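Local coordinates for Myo-inositol-1-phosphate synthase-related protein (Thermotoga maritima MSB8, PDB 3CIN), which is a member of the myo-inositol-1-phosphate synthase family with a Rossmann-type fold that binds NAD and a magnesium ion, at residues G113-S117 with M118-E122; S274-V277 with K278-G282; G353-Y356 with P357-A360. All coordinates share one frame; numbering follows the deposited sequence. Where two conformers were deposited one is given.

Interaction 1: residues G113-S117 with M118-E122; sequences GLEDS and MTLKE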
# COMPACT_ATOMS: atom_id res chain seq x y z
N GLY A 113 -25.24 10.64 -36.15
CA GLY A 113 -25.75 9.29 -36.20
C GLY A 113 -26.67 9.06 -37.36
O GLY A 113 -27.38 9.98 -37.81
N LEU A 114 -26.64 7.86 -37.89
CA LEU A 114 -27.57 7.49 -38.97
C LEU A 114 -29.02 7.80 -38.56
O LEU A 114 -29.81 8.27 -39.36
CB LEU A 114 -27.40 6.01 -39.32
CG LEU A 114 -26.11 5.62 -40.03
CD1 LEU A 114 -25.99 4.09 -40.13
CD2 LEU A 114 -26.13 6.29 -41.43
N GLU A 115 -29.35 7.61 -37.29
CA GLU A 115 -30.77 7.63 -36.87
C GLU A 115 -31.29 9.07 -36.71
O GLU A 115 -32.46 9.27 -36.38
CB GLU A 115 -30.99 6.74 -35.63
CG GLU A 115 -30.69 7.37 -34.25
CD GLU A 115 -29.22 7.56 -33.90
OE1 GLU A 115 -28.34 7.37 -34.77
OE2 GLU A 115 -28.97 7.92 -32.72
N ASP A 116 -30.42 10.04 -36.98
CA ASP A 116 -30.79 11.46 -37.10
C ASP A 116 -31.59 11.71 -38.38
O ASP A 116 -32.33 12.69 -38.46
CB ASP A 116 -29.55 12.33 -37.19
CG ASP A 116 -28.72 12.37 -35.89
OD1 ASP A 116 -29.25 12.09 -34.79
OD2 ASP A 116 -27.53 12.72 -35.98
N SER A 117 -31.43 10.86 -39.38
CA SER A 117 -32.10 11.05 -40.66
C SER A 117 -32.95 9.87 -41.10
O SER A 117 -33.46 9.85 -42.23
CB SER A 117 -31.04 11.31 -41.72
OG SER A 117 -30.29 10.13 -41.97
N MET A 118 -33.10 8.87 -40.23
CA MET A 118 -33.83 7.64 -40.58
C MET A 118 -34.24 6.90 -39.32
O MET A 118 -33.77 7.22 -38.22
CB MET A 118 -33.01 6.76 -41.55
CG MET A 118 -31.74 6.15 -40.98
SD MET A 118 -30.68 5.32 -42.19
CE MET A 118 -29.89 6.71 -42.98
N THR A 119 -35.17 5.95 -39.45
CA THR A 119 -35.55 5.13 -38.30
C THR A 119 -34.45 4.15 -37.89
O THR A 119 -33.54 3.87 -38.66
CB THR A 119 -36.81 4.33 -38.63
OG1 THR A 119 -36.52 3.41 -39.70
CG2 THR A 119 -37.93 5.32 -39.06
N LEU A 120 -34.56 3.58 -36.68
CA LEU A 120 -33.57 2.58 -36.26
C LEU A 120 -33.54 1.38 -37.24
O LEU A 120 -32.48 0.83 -37.58
CB LEU A 120 -33.88 2.09 -34.85
CG LEU A 120 -33.42 3.09 -33.77
CD1 LEU A 120 -33.89 2.64 -32.39
CD2 LEU A 120 -31.92 3.36 -33.82
N LYS A 121 -34.71 0.96 -37.69
CA LYS A 121 -34.79 -0.18 -38.59
C LYS A 121 -34.05 0.13 -39.89
O LYS A 121 -33.35 -0.72 -40.44
CB LYS A 121 -36.26 -0.53 -38.87
CG LYS A 121 -36.46 -1.81 -39.65
CD LYS A 121 -37.96 -2.24 -39.63
CE LYS A 121 -38.18 -3.64 -40.22
NZ LYS A 121 -39.65 -4.14 -40.17
N GLU A 122 -34.24 1.33 -40.39
CA GLU A 122 -33.51 1.78 -41.57
C GLU A 122 -32.01 1.90 -41.36
O GLU A 122 -31.22 1.55 -42.27
CB GLU A 122 -34.04 3.14 -42.03
CG GLU A 122 -35.42 3.03 -42.68
CD GLU A 122 -36.10 4.35 -42.97
OE1 GLU A 122 -35.95 5.33 -42.18
OE2 GLU A 122 -36.84 4.39 -44.01
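Met118 CG lies above one face of the Leu114 carbonyl, out beyond the oxygen and 3.3 Å from Leu114 O, in the turn that leads into the capping box of helix 120-134. Ser117 OG donates to that oxygen over 3.2 Å from slightly to the other side of the carbonyl plane, 16° out of it. Ser117 N is a second donor, so one residue grips this acceptor twice and closes the 3-10 turn. With CG of Met118 set between its backbone N and carbonyl carbon (chi1 67°) and the chain bent at its end, the thioether folds back over the turn. Its CE rests 3.6 Å from Ser117 OG and 4.1 Å from Leu114 CD2, the Leu114 and Met118 side chains running side by side in one direction. Leu114 continues onto Ala123, Thr126 and Leu127 of the helix. Glu115 touches Leu120 through CB, 3.9 Å from CD2, but its carboxylate leads away to the backbone N atoms of His100 and Leu101. In the capping box, Glu122 N donates to Thr119 OG1 (3.2 Å), and Thr119 N returns a bond of 2.9 Å to the anti lone pair of Glu122 OE1, at an N-H...O angle of 163°.

Interaction 2: residues S274-V277 with K278-G282; sequences SSIV and KDILG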
# COMPACT_ATOMS: atom_id res chain seq x y z
N SER A 274 -21.31 -5.99 -9.49
CA SER A 274 -20.48 -7.20 -9.72
C SER A 274 -21.06 -8.33 -8.92
O SER A 274 -21.69 -8.09 -7.91
CB SER A 274 -19.04 -6.93 -9.21
OG SER A 274 -19.09 -6.54 -7.83
N SER A 275 -20.95 -9.55 -9.44
CA SER A 275 -21.28 -10.74 -8.66
C SER A 275 -20.01 -11.51 -8.37
O SER A 275 -20.08 -12.63 -7.88
CB SER A 275 -22.26 -11.62 -9.44
OG SER A 275 -21.67 -11.89 -10.69
N ILE A 276 -18.84 -10.93 -8.67
CA ILE A 276 -17.59 -11.63 -8.49
C ILE A 276 -17.40 -12.25 -7.12
O ILE A 276 -16.96 -13.38 -6.99
CB ILE A 276 -16.35 -10.73 -8.83
CG1 ILE A 276 -15.15 -11.64 -8.97
CG2 ILE A 276 -16.10 -9.62 -7.79
CD1 ILE A 276 -15.31 -12.56 -10.16
N VAL A 277 -17.74 -11.54 -6.06
CA VAL A 277 -17.51 -12.04 -4.71
C VAL A 277 -18.30 -13.29 -4.39
O VAL A 277 -17.75 -14.28 -3.91
CB VAL A 277 -17.78 -10.95 -3.70
CG1 VAL A 277 -17.70 -11.45 -2.26
CG2 VAL A 277 -16.89 -9.72 -3.98
N LYS A 278 -19.60 -13.29 -4.66
CA LYS A 278 -20.38 -14.47 -4.40
C LYS A 278 -20.01 -15.58 -5.39
O LYS A 278 -20.05 -16.76 -5.02
CB LYS A 278 -21.88 -14.21 -4.49
CG LYS A 278 -22.67 -15.40 -4.01
CD LYS A 278 -24.11 -15.03 -3.85
CE LYS A 278 -24.89 -16.11 -3.15
NZ LYS A 278 -26.35 -15.78 -3.27
N ASP A 279 -19.67 -15.21 -6.63
CA ASP A 279 -19.34 -16.19 -7.66
C ASP A 279 -18.16 -17.04 -7.17
O ASP A 279 -18.15 -18.26 -7.29
CB ASP A 279 -18.92 -15.52 -8.97
CG ASP A 279 -20.10 -14.96 -9.79
OD1 ASP A 279 -21.28 -15.11 -9.35
OD2 ASP A 279 -19.82 -14.40 -10.89
N ILE A 280 -17.15 -16.37 -6.64
CA ILE A 280 -15.88 -17.04 -6.28
C ILE A 280 -15.99 -17.65 -4.90
O ILE A 280 -15.60 -18.81 -4.69
CB ILE A 280 -14.68 -16.08 -6.35
CG1 ILE A 280 -14.39 -15.62 -7.80
CG2 ILE A 280 -13.45 -16.71 -5.67
CD1 ILE A 280 -14.20 -16.78 -8.82
N LEU A 281 -16.51 -16.91 -3.91
CA LEU A 281 -16.58 -17.41 -2.55
C LEU A 281 -17.74 -18.37 -2.23
O LEU A 281 -17.64 -19.20 -1.32
CB LEU A 281 -16.65 -16.25 -1.56
CG LEU A 281 -15.50 -15.27 -1.51
CD1 LEU A 281 -15.81 -14.17 -0.49
CD2 LEU A 281 -14.22 -15.99 -1.16
N GLY A 282 -18.84 -18.17 -2.92
CA GLY A 282 -20.07 -18.90 -2.64
C GLY A 282 -20.99 -18.27 -1.60
O GLY A 282 -22.06 -18.78 -1.33
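Two first torsions bring the Ser275 hydroxyl and the Asp279 carboxylate together: OG of Ser275 sits between its own backbone N and carbonyl carbon (chi1 55°), and the Asp279 carboxylate swings beside its backbone N (chi1 -77°). The pair spans the first turn of helix 276-281, with Ser275 in the N-cap position. The cap side chain makes no capping bond to a backbone N; instead its hydroxyl donates to Asp279 OD2 over 3.1 Å. It comes from above the carboxylate plane, 45° out of it. The same oxygen accepts from the backbone N of Asn373, so Asp279 ties the helix start to the loop that follows Glu371, a residue of the magnesium site. Beneath this bridge, Asp279 N donates to Ser275 O at 2.9 Å, nearly in line with the carbonyl. Asp279 OD1 also lies 3.1 Å from Ser275 O, but both are acceptors and share no hydrogen bond.

On the other flanks the turn is apolar. Ile276 and Ile280 lie side by side, CD1 of the first 4.0 Å from CG1 of the second, and Ile280 reaches Leu233 of helix 225-238. Val277 likewise runs alongside Leu281, CG1 to CD1 3.8 Å, and touches Leu233 and Ile289 of strand 287-294, so the apolar side of the helix rests on both that strand and helix 225-238. Gly282 leaves the helical conformation with positive phi, while its N still bonds to Lys278 O at 2.8 Å.

Interaction 3: residues G353-Y356 with P357-A360; sequences GTVY and PVNA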
# COMPACT_ATOMS: atom_id res chain seq x y z
N GLY A 353 -24.15 -18.46 -30.99
CA GLY A 353 -24.62 -18.17 -29.63
C GLY A 353 -23.46 -17.59 -28.88
O GLY A 353 -22.63 -16.90 -29.45
N THR A 354 -23.34 -17.89 -27.61
CA THR A 354 -22.15 -17.34 -26.87
C THR A 354 -21.24 -18.49 -26.45
O THR A 354 -21.69 -19.65 -26.39
CB THR A 354 -22.50 -16.37 -25.73
OG1 THR A 354 -21.35 -15.58 -25.40
CG2 THR A 354 -23.01 -17.05 -24.51
N VAL A 355 -19.97 -18.21 -26.24
CA VAL A 355 -18.98 -19.27 -25.98
C VAL A 355 -18.36 -19.06 -24.57
O VAL A 355 -17.37 -18.37 -24.40
CB VAL A 355 -17.89 -19.26 -27.09
CG1 VAL A 355 -16.87 -20.38 -26.89
CG2 VAL A 355 -18.55 -19.35 -28.50
N TYR A 356 -18.92 -19.75 -23.57
CA TYR A 356 -18.44 -19.59 -22.19
C TYR A 356 -16.94 -19.88 -21.98
O TYR A 356 -16.31 -19.17 -21.25
CB TYR A 356 -19.26 -20.45 -21.26
CG TYR A 356 -18.85 -20.37 -19.82
CD1 TYR A 356 -19.05 -19.20 -19.08
CD2 TYR A 356 -18.29 -21.46 -19.18
CE1 TYR A 356 -18.72 -19.16 -17.72
CE2 TYR A 356 -17.91 -21.42 -17.84
CZ TYR A 356 -18.12 -20.26 -17.12
OH TYR A 356 -17.81 -20.20 -15.77
N PRO A 357 -16.37 -20.93 -22.61
CA PRO A 357 -14.93 -21.21 -22.40
C PRO A 357 -14.04 -20.02 -22.74
O PRO A 357 -13.06 -19.79 -22.03
CB PRO A 357 -14.66 -22.39 -23.34
CG PRO A 357 -16.01 -23.11 -23.38
CD PRO A 357 -17.02 -22.01 -23.40
N VAL A 358 -14.44 -19.24 -23.73
CA VAL A 358 -13.76 -17.96 -24.03
C VAL A 358 -14.12 -16.85 -23.04
O VAL A 358 -13.26 -16.19 -22.46
CB VAL A 358 -14.03 -17.54 -25.47
CG1 VAL A 358 -13.46 -16.16 -25.80
CG2 VAL A 358 -13.40 -18.56 -26.46
N ASN A 359 -15.42 -16.63 -22.84
CA ASN A 359 -15.90 -15.56 -21.98
C ASN A 359 -15.32 -15.70 -20.58
O ASN A 359 -14.97 -14.70 -19.98
CB ASN A 359 -17.43 -15.58 -21.85
CG ASN A 359 -18.11 -15.40 -23.19
OD1 ASN A 359 -17.59 -14.70 -24.09
ND2 ASN A 359 -19.38 -15.85 -23.23
N ALA A 360 -15.29 -16.91 -20.06
CA ALA A 360 -14.85 -17.09 -18.66
C ALA A 360 -13.45 -16.55 -18.35
O ALA A 360 -13.17 -16.16 -17.20
CB ALA A 360 -14.94 -18.54 -18.28
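The contact is the junction where the edge strand 353-354 of the parallel sheet passes into helix 356-362, with Val355 in the N-cap position. Asn359 reaches back from the first turn to the strand: its ND2 donates to Thr354 OG1 at 2.9 Å, nearly straight (166°), with the hydroxyl oxygen in the amide plane. Thr354 has OG1 anti to its backbone N (chi1 -161°), which carries the oxygen to the helix side, where it also bonds to Val216 O of the adjacent strand. The Asn359 amide is held at both ends, since OD1 accepts from Gly218 N and ND2 has a second acceptor in Gly367 O. These bonds should fix its rotation and settle which end is oxygen. Gly367 lies between Pro366 and Pro368, both of the magnesium site.

Strand 353-354 lies at the edge, within this chain, of the Rossmann-type parallel sheet, and Gly353 pairs through its backbone with Leu214 and Val216. Val355 O opens the helix, accepting from Asn359 N at 3.0 Å and, weakly, from Val358 N. Pro357 fits in this first turn, where its lack of an N-H costs no helical bond. Val355 CG1 touches both Pro357 CD and Val358 CG2, each at 3.9 Å, and Trp386 of helix 376-386 packs on all three residues.

Ala360 CB lies over one face of the Tyr356 ring, 4.0 Å from the centroid and 19° off the normal, a CH-pi contact displaced toward the CZ rim. Ala360 N meanwhile donates to Tyr356 O at 2.8 Å. The Tyr356 side chain also packs on Glu371 of the magnesium site, and OH bonds to Lys372 O.

In the fold
The three contacts follow one another along the chain without touching. Interaction 1 stands apart, its centre about 40 Å from that of interaction 2 and about 32 Å from that of interaction 3. It is nevertheless near NAD, the Glu115 side chain lying about 7 Å away. Interactions 2 and 3 are closer, about 18 Å between centres and about 8 Å between nearest atoms, and both lie near the magnesium ion: the side chains of Asp279 and Tyr356 come within about 7 and 6 Å of it. Both reach the backbone just after metal-site Glu371, at Asn373 and Lys372 respectively, so the 371-373 segment links residues 274-282 to residues 353-360.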